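Aspartokinase (PDB 3L76) probably catalyses the ATP-dependent phosphorylation of aspartate to 4-phospho-L-aspartate, the first step towards lysine and threonine, and binds lysine and threonine at its ACT domains. Local coordinates at residues Pro178-Thr182 with Ala191-Ala195. Numbering follows the deposited sequence.
Sequences PGILT and AQLMA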
loop_
_atom_site.group_PDB
_atom_site.type_symbol
_atom_site.label_atom_id
_atom_site.label_comp_id
_atom_site.label_asym_id
_atom_site.label_seq_id
_atom_site.Cartn_x
_atom_site.Cartn_y
_atom_site.Cartn_z
ATOM N N PRO A 178 -13.152 17.771 -21.585
ATOM C CA PRO A 178 -14.492 18.361 -21.480
ATOM C C PRO A 178 -15.607 17.344 -21.721
ATOM O O PRO A 178 -16.745 17.576 -21.313
ATOM C CB PRO A 178 -14.509 19.395 -22.611
ATOM C CG PRO A 178 -13.087 19.539 -23.045
ATOM C CD PRO A 178 -12.462 18.213 -22.799
ATOM N N GLY A 179 -15.277 16.239 -22.386
ATOM C CA GLY A 179 -16.243 15.198 -22.681
ATOM C C GLY A 179 -15.851 14.414 -23.916
ATOM O O GLY A 179 -14.665 14.250 -24.206
ATOM N N ILE A 180 -16.851 13.929 -24.646
ATOM C CA ILE A 180 -16.620 13.155 -25.858
ATOM C C ILE A 180 -16.798 14.022 -27.098
ATOM O O ILE A 180 -17.813 14.703 -27.247
ATOM C CB ILE A 180 -17.585 11.980 -25.952
ATOM C CG1 ILE A 180 -17.658 11.248 -24.616
ATOM C CG2 ILE A 180 -17.166 11.034 -27.068
ATOM C CD1 ILE A 180 -16.344 10.649 -24.173
ATOM N N LEU A 181 -15.812 13.993 -27.989
ATOM C CA LEU A 181 -15.911 14.737 -29.244
ATOM C C LEU A 181 -16.501 13.888 -30.373
ATOM O O LEU A 181 -16.549 12.665 -30.275
ATOM C CB LEU A 181 -14.544 15.290 -29.642
ATOM C CG LEU A 181 -13.927 16.208 -28.580
ATOM C CD1 LEU A 181 -12.464 16.535 -28.868
ATOM C CD2 LEU A 181 -14.743 17.470 -28.454
ATOM N N THR A 182 -16.965 14.550 -31.433
ATOM C CA THR A 182 -17.547 13.875 -32.595
ATOM C C THR A 182 -16.509 13.092 -33.381
ATOM O O THR A 182 -16.841 12.143 -34.101
ATOM C CB THR A 182 -18.223 14.862 -33.553
ATOM O OG1 THR A 182 -17.354 15.979 -33.776
ATOM C CG2 THR A 182 -19.541 15.341 -32.979
ATOM N N ALA A 191 -14.172 19.290 -34.956
ATOM C CA ALA A 191 -14.788 18.336 -34.040
ATOM C C ALA A 191 -15.486 19.073 -32.907
ATOM O O ALA A 191 -14.895 19.939 -32.263
ATOM C CB ALA A 191 -13.754 17.380 -33.489
ATOM N N GLN A 192 -16.744 18.714 -32.681
ATOM C CA GLN A 192 -17.600 19.390 -31.717
ATOM C C GLN A 192 -17.759 18.534 -30.458
ATOM O O GLN A 192 -17.652 17.306 -30.523
ATOM C CB GLN A 192 -18.963 19.659 -32.360
ATOM C CG GLN A 192 -19.838 20.656 -31.623
ATOM C CD GLN A 192 -21.136 20.915 -32.359
ATOM O OE1 GLN A 192 -21.596 20.075 -33.134
ATOM N NE2 GLN A 192 -21.733 22.081 -32.127
ATOM N N LEU A 193 -18.009 19.180 -29.318
ATOM C CA LEU A 193 -18.207 18.463 -28.060
ATOM C C LEU A 193 -19.632 17.933 -27.984
ATOM O O LEU A 193 -20.587 18.686 -28.130
ATOM C CB LEU A 193 -17.891 19.353 -26.850
ATOM C CG LEU A 193 -17.914 18.745 -25.442
ATOM C CD1 LEU A 193 -17.075 17.485 -25.346
ATOM C CD2 LEU A 193 -17.416 19.772 -24.440
ATOM N N MET A 194 -19.766 16.628 -27.774
ATOM C CA MET A 194 -21.082 16.015 -27.693
ATOM C C MET A 194 -21.754 16.408 -26.398
ATOM O O MET A 194 -21.138 16.374 -25.326
ATOM C CB MET A 194 -20.978 14.493 -27.741
ATOM C CG MET A 194 -20.334 13.933 -28.986
ATOM S SD MET A 194 -20.377 12.136 -28.997
ATOM C CE MET A 194 -19.533 11.781 -30.538
ATOM N N ALA A 195 -23.025 16.775 -26.490
ATOM C CA ALA A 195 -23.810 16.977 -25.276
ATOM C C ALA A 195 -24.265 15.619 -24.744
ATOM O O ALA A 195 -24.121 15.318 -23.559
ATOM C CB ALA A 195 -25.008 17.870 -25.553
#
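Pro178 starts the contact: its CB lies 3.5 Å from CD2 of Leu193. Gly179 has backbone angles (154/-149) at which a CB would strike the preceding carbonyl, and Leu193 CD1 leaves little room for one. Ile180 O accepts a hydrogen bond from Met194 N (2.8 Å), while Ile180 CG2 touches Met194 SD at 3.9 Å. Leu181 and Leu193 form a single antiparallel bridge, a non-hydrogen-bonded pair with CA atoms 4.5 Å apart. Their side chains meet on one side, CD2 of Leu181 to CD1 of Leu193 at 3.9 Å. Thr182 N donates to Gln192 O (3.0 Å), the second bond flanking this pair. Thr182 OG1 accepts from Gln192 N (3.0 Å) and is also hydrogen-bonded to His585, which ties the loop to the ACT region. The two segments pair within the loop between strands 170-175 and 196-198, which doubles back on itself. This loop is part of the amino acid kinase fold and, as in related kinases, probably lies near the nucleotide site.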